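Local coordinates for HI1317 (Haemophilus influenzae, PDB 1JOV), which probably interconverts the alpha and beta anomers of D-glucose 6-phosphate, as a member of the glucose-6-phosphate 1-epimerase family, at residues Met1-Leu13 with Val16-His28. Numbering follows the deposited sequence.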
loop_
_atom_site.group_PDB
_atom_site.type_symbol
_atom_site.label_atom_id
_atom_site.label_comp_id
_atom_site.label_asym_id
_atom_site.label_seq_id
_atom_site.Cartn_x
_atom_site.Cartn_y
_atom_site.Cartn_z
ATOM N N MET A 1 -20.607 1.853 -7.102
ATOM C CA MET A 1 -20.766 0.374 -6.978
ATOM C C MET A 1 -21.070 -0.318 -8.346
ATOM O O MET A 1 -21.348 -1.521 -8.386
ATOM C CB MET A 1 -21.839 0.072 -5.937
ATOM C CG MET A 1 -23.160 0.759 -6.188
ATOM S SD MET A 1 -24.373 0.232 -4.943
ATOM C CE MET A 1 -24.297 -1.633 -5.118
ATOM N N LYS A 2 -20.869 0.414 -9.443
ATOM C CA LYS A 2 -21.146 -0.073 -10.798
ATOM C C LYS A 2 -19.853 -0.389 -11.478
ATOM O O LYS A 2 -18.916 0.444 -11.408
ATOM C CB LYS A 2 -21.836 1.012 -11.650
ATOM C CG LYS A 2 -23.276 1.388 -11.218
ATOM C CD LYS A 2 -23.377 2.664 -10.359
ATOM C CE LYS A 2 -24.835 2.868 -9.894
ATOM N NZ LYS A 2 -25.346 4.245 -10.070
ATOM N N THR A 3 -19.793 -1.527 -12.139
ATOM C CA THR A 3 -18.603 -1.870 -12.881
ATOM C C THR A 3 -18.976 -2.187 -14.331
ATOM O O THR A 3 -20.048 -2.711 -14.614
ATOM C CB THR A 3 -17.928 -3.116 -12.269
ATOM O OG1 THR A 3 -18.869 -4.188 -12.228
ATOM C CG2 THR A 3 -17.437 -2.822 -10.865
ATOM N N THR A 4 -18.063 -1.872 -15.251
ATOM C CA THR A 4 -18.137 -2.116 -16.699
ATOM C C THR A 4 -16.812 -2.636 -17.253
ATOM O O THR A 4 -15.746 -2.195 -16.828
ATOM C CB THR A 4 -18.513 -0.790 -17.321
ATOM O OG1 THR A 4 -19.416 -0.152 -16.436
ATOM C CG2 THR A 4 -19.476 -1.003 -18.472
ATOM N N LEU A 5 -16.847 -3.599 -18.161
ATOM C CA LEU A 5 -15.621 -4.060 -18.798
ATOM C C LEU A 5 -15.128 -3.067 -19.823
ATOM O O LEU A 5 -15.855 -2.734 -20.771
ATOM C CB LEU A 5 -15.829 -5.404 -19.488
ATOM C CG LEU A 5 -14.572 -6.003 -20.175
ATOM C CD1 LEU A 5 -13.446 -6.333 -19.220
ATOM C CD2 LEU A 5 -14.945 -7.264 -20.943
ATOM N N LEU A 6 -13.873 -2.624 -19.683
ATOM C CA LEU A 6 -13.286 -1.670 -20.582
ATOM C C LEU A 6 -12.405 -2.301 -21.593
ATOM O O LEU A 6 -12.385 -1.831 -22.751
ATOM C CB LEU A 6 -12.486 -0.553 -19.839
ATOM C CG LEU A 6 -13.165 0.455 -18.875
ATOM C CD1 LEU A 6 -12.253 1.483 -18.126
ATOM C CD2 LEU A 6 -14.256 1.264 -19.607
ATOM N N LYS A 7 -11.675 -3.337 -21.191
ATOM C CA LYS A 7 -10.748 -3.964 -22.114
ATOM C C LYS A 7 -10.185 -5.227 -21.553
ATOM O O LYS A 7 -10.036 -5.377 -20.355
ATOM C CB LYS A 7 -9.562 -2.986 -22.437
ATOM C CG LYS A 7 -8.796 -3.326 -23.677
ATOM C CD LYS A 7 -9.786 -2.948 -24.871
ATOM C CE LYS A 7 -9.051 -2.118 -25.876
ATOM N NZ LYS A 7 -9.992 -1.416 -26.777
ATOM N N THR A 8 -10.179 -6.222 -22.470
ATOM C CA THR A 8 -9.698 -7.573 -22.260
ATOM C C THR A 8 -8.272 -7.499 -22.793
ATOM O O THR A 8 -8.081 -7.609 -24.000
ATOM C CB THR A 8 -10.450 -8.683 -23.012
ATOM O OG1 THR A 8 -11.829 -8.663 -22.632
ATOM C CG2 THR A 8 -9.851 -10.046 -22.684
ATOM N N LEU A 9 -7.287 -7.338 -21.927
ATOM C CA LEU A 9 -5.912 -7.302 -22.404
ATOM C C LEU A 9 -5.439 -8.725 -22.739
ATOM O O LEU A 9 -4.902 -8.967 -23.854
ATOM C CB LEU A 9 -4.937 -6.593 -21.430
ATOM C CG LEU A 9 -5.181 -5.125 -21.123
ATOM C CD1 LEU A 9 -6.429 -4.968 -20.216
ATOM C CD2 LEU A 9 -3.936 -4.611 -20.416
ATOM N N THR A 10 -5.617 -9.647 -21.785
ATOM C CA THR A 10 -5.397 -11.098 -22.031
ATOM C C THR A 10 -6.520 -11.822 -21.319
ATOM O O THR A 10 -7.300 -11.174 -20.616
ATOM C CB THR A 10 -4.050 -11.641 -21.486
ATOM O OG1 THR A 10 -4.178 -11.873 -20.069
ATOM C CG2 THR A 10 -2.920 -10.641 -21.751
ATOM N N PRO A 11 -6.634 -13.145 -21.463
ATOM C CA PRO A 11 -7.669 -13.896 -20.735
ATOM C C PRO A 11 -7.530 -13.742 -19.238
ATOM O O PRO A 11 -8.566 -13.869 -18.570
ATOM C CB PRO A 11 -7.419 -15.374 -21.146
ATOM C CG PRO A 11 -6.756 -15.255 -22.496
ATOM C CD PRO A 11 -5.845 -14.017 -22.365
ATOM N N GLU A 12 -6.320 -13.442 -18.751
ATOM C CA GLU A 12 -6.088 -13.344 -17.327
ATOM C C GLU A 12 -6.070 -11.887 -16.820
ATOM O O GLU A 12 -6.051 -11.681 -15.606
ATOM C CB GLU A 12 -4.782 -14.071 -17.018
ATOM C CG GLU A 12 -4.971 -15.588 -17.338
ATOM C CD GLU A 12 -3.707 -16.369 -17.355
ATOM O OE1 GLU A 12 -2.745 -15.853 -17.952
ATOM O OE2 GLU A 12 -3.689 -17.486 -16.777
ATOM N N LEU A 13 -6.195 -10.893 -17.707
ATOM C CA LEU A 13 -5.989 -9.478 -17.286
ATOM C C LEU A 13 -7.005 -8.608 -17.958
ATOM O O LEU A 13 -6.954 -8.436 -19.199
ATOM C CB LEU A 13 -4.622 -8.997 -17.715
ATOM C CG LEU A 13 -4.105 -7.711 -17.115
ATOM C CD1 LEU A 13 -4.098 -7.725 -15.620
ATOM C CD2 LEU A 13 -2.658 -7.511 -17.664
ATOM N N VAL A 16 -11.395 -2.923 -15.945
ATOM C CA VAL A 16 -12.812 -2.799 -15.508
ATOM C C VAL A 16 -12.982 -1.491 -14.799
ATOM O O VAL A 16 -12.222 -1.132 -13.877
ATOM C CB VAL A 16 -13.163 -3.964 -14.624
ATOM C CG1 VAL A 16 -14.593 -3.779 -13.870
ATOM C CG2 VAL A 16 -12.900 -5.351 -15.217
ATOM N N GLN A 17 -13.993 -0.733 -15.188
ATOM C CA GLN A 17 -14.258 0.575 -14.604
ATOM C C GLN A 17 -15.073 0.468 -13.347
ATOM O O GLN A 17 -16.177 -0.073 -13.412
ATOM C CB GLN A 17 -15.079 1.374 -15.616
ATOM C CG GLN A 17 -15.508 2.667 -15.013
ATOM C CD GLN A 17 -15.598 3.821 -16.015
ATOM O OE1 GLN A 17 -15.317 3.658 -17.207
ATOM N NE2 GLN A 17 -15.975 5.001 -15.518
ATOM N N HIS A 18 -14.579 0.905 -12.194
ATOM C CA HIS A 18 -15.336 0.879 -10.942
ATOM C C HIS A 18 -15.783 2.292 -10.681
ATOM O O HIS A 18 -15.029 3.221 -10.328
ATOM C CB HIS A 18 -14.519 0.363 -9.777
ATOM C CG HIS A 18 -14.141 -1.054 -9.911
ATOM N ND1 HIS A 18 -14.436 -1.954 -8.902
ATOM C CD2 HIS A 18 -13.467 -1.736 -10.857
ATOM C CE1 HIS A 18 -13.913 -3.134 -9.220
ATOM N NE2 HIS A 18 -13.356 -3.038 -10.415
ATOM N N ASN A 19 -17.089 2.526 -10.855
ATOM C CA ASN A 19 -17.606 3.892 -10.768
ATOM C C ASN A 19 -16.823 4.770 -11.749
ATOM O O ASN A 19 -16.848 4.549 -12.987
ATOM C CB ASN A 19 -17.651 4.473 -9.361
ATOM C CG ASN A 19 -18.698 3.805 -8.500
ATOM O OD1 ASN A 19 -19.611 3.157 -9.033
ATOM N ND2 ASN A 19 -18.547 3.887 -7.163
ATOM N N ASP A 20 -16.090 5.716 -11.228
ATOM C CA ASP A 20 -15.273 6.648 -12.052
ATOM C C ASP A 20 -13.880 6.150 -12.469
ATOM O O ASP A 20 -13.279 6.691 -13.396
ATOM C CB ASP A 20 -15.013 7.924 -11.244
ATOM C CG ASP A 20 -16.220 8.837 -11.189
ATOM O OD1 ASP A 20 -17.196 8.582 -11.921
ATOM O OD2 ASP A 20 -16.187 9.810 -10.420
ATOM N N ILE A 21 -13.320 5.155 -11.790
ATOM C CA ILE A 21 -11.930 4.789 -11.932
ATOM C C ILE A 21 -11.636 3.423 -12.602
ATOM O O ILE A 21 -12.246 2.414 -12.244
ATOM C CB ILE A 21 -11.358 4.738 -10.510
ATOM C CG1 ILE A 21 -11.199 6.123 -9.866
ATOM C CG2 ILE A 21 -10.018 3.996 -10.524
ATOM C CD1 ILE A 21 -11.022 6.078 -8.370
ATOM N N PRO A 22 -10.704 3.378 -13.566
ATOM C CA PRO A 22 -10.362 2.110 -14.250
ATOM C C PRO A 22 -9.460 1.269 -13.351
ATOM O O PRO A 22 -8.534 1.862 -12.723
ATOM C CB PRO A 22 -9.657 2.578 -15.515
ATOM C CG PRO A 22 -9.404 4.018 -15.303
ATOM C CD PRO A 22 -9.941 4.520 -14.075
ATOM N N VAL A 23 -9.743 -0.002 -13.265
ATOM C CA VAL A 23 -9.055 -0.941 -12.407
ATOM C C VAL A 23 -8.679 -2.188 -13.179
ATOM O O VAL A 23 -9.515 -2.853 -13.797
ATOM C CB VAL A 23 -9.931 -1.317 -11.165
ATOM C CG1 VAL A 23 -9.213 -2.343 -10.277
ATOM C CG2 VAL A 23 -10.284 -0.065 -10.391
ATOM N N LEU A 24 -7.408 -2.584 -13.137
ATOM C CA LEU A 24 -7.068 -3.829 -13.727
ATOM C C LEU A 24 -7.433 -4.955 -12.818
ATOM O O LEU A 24 -7.128 -4.906 -11.595
ATOM C CB LEU A 24 -5.556 -3.920 -13.957
ATOM C CG LEU A 24 -5.017 -3.124 -15.035
ATOM C CD1 LEU A 24 -3.474 -3.048 -14.952
ATOM C CD2 LEU A 24 -5.410 -3.816 -16.331
ATOM N N HIS A 25 -8.011 -6.012 -13.402
ATOM C CA HIS A 25 -8.269 -7.245 -12.684
ATOM C C HIS A 25 -7.366 -8.381 -13.218
ATOM O O HIS A 25 -7.407 -8.714 -14.395
ATOM C CB HIS A 25 -9.710 -7.725 -12.895
ATOM C CG HIS A 25 -10.801 -6.832 -12.297
ATOM N ND1 HIS A 25 -12.012 -7.320 -11.872
ATOM C CD2 HIS A 25 -10.806 -5.499 -12.072
ATOM C CE1 HIS A 25 -12.753 -6.335 -11.394
ATOM N NE2 HIS A 25 -12.039 -5.212 -11.510
ATOM N N LEU A 26 -6.557 -8.986 -12.355
ATOM C CA LEU A 26 -5.721 -10.112 -12.698
ATOM C C LEU A 26 -6.282 -11.402 -12.037
ATOM O O LEU A 26 -6.592 -11.411 -10.818
ATOM C CB LEU A 26 -4.405 -9.829 -12.039
ATOM C CG LEU A 26 -3.444 -10.975 -12.300
ATOM C CD1 LEU A 26 -3.092 -11.148 -13.776
ATOM C CD2 LEU A 26 -2.156 -10.798 -11.423
ATOM N N LYS A 27 -6.476 -12.466 -12.831
ATOM C CA LYS A 27 -6.853 -13.786 -12.300
ATOM C C LYS A 27 -5.953 -14.826 -12.932
ATOM O O LYS A 27 -6.028 -15.058 -14.150
ATOM C CB LYS A 27 -8.300 -14.124 -12.613
ATOM C CG LYS A 27 -9.217 -13.316 -11.763
ATOM C CD LYS A 27 -10.705 -13.731 -11.988
ATOM C CE LYS A 27 -11.665 -12.849 -11.175
ATOM N NZ LYS A 27 -11.282 -11.389 -11.200
ATOM N N HIS A 28 -5.087 -15.393 -12.110
ATOM C CA HIS A 28 -4.004 -16.209 -12.633
ATOM C C HIS A 28 -3.729 -17.322 -11.693
ATOM O O HIS A 28 -4.287 -17.356 -10.645
ATOM C CB HIS A 28 -2.770 -15.323 -12.711
ATOM C CG HIS A 28 -1.531 -16.011 -13.246
ATOM N ND1 HIS A 28 -1.201 -15.957 -14.567
ATOM C CD2 HIS A 28 -0.495 -16.603 -12.618
ATOM C CE1 HIS A 28 -0.026 -16.546 -14.758
ATOM N NE2 HIS A 28 0.428 -16.931 -13.590
HETATM O O HOH W 1 -18.715 1.559 -14.366
#
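Strand 3-8 runs antiparallel to strand 16-18, with Thr4 and Gln17 as the hydrogen-bonded pair: Gln17 N gives to Thr4 O at 2.8 Å, and Thr4 N gives back to Gln17 O over 3.2 Å. Beyond the turn Thr10 to Leu13, strand 13-18 pairs with strand 21-28: Lys27 N bonds to Glu12 O, beside the non-hydrogen-bonded pair Leu13 and Leu26. Past Lys2, whose carbonyl takes Asn19 N at 2.8 Å, the Asn19 side chain takes over: OD1 accepts from Lys2 N (3.0 Å, donor tilted 30° from the carbonyl plane), while ND2 bonds Pro62 O, so both ends of the amide are held. Together these are the first three strands of an up-and-down antiparallel sheet, with strand 3-10 at its edge and a type II' turn, His18 to Ile21, joining the next two. Thr3 lays CG2 over the centre of the His18 ring, a CH-pi contact; OG1 sits between the backbone N and the carbonyl carbon (chi1 56°), which puts the methyl anti to that carbon. In turn His18 NE2 shares a 2.8 Å hydrogen bond with His25 NE2, whose ring carries Val16 CG2 over one face. On the side where Thr4 and Gln17 point, Leu6 CD1 reaches Pro22 CB at 3.8 Å.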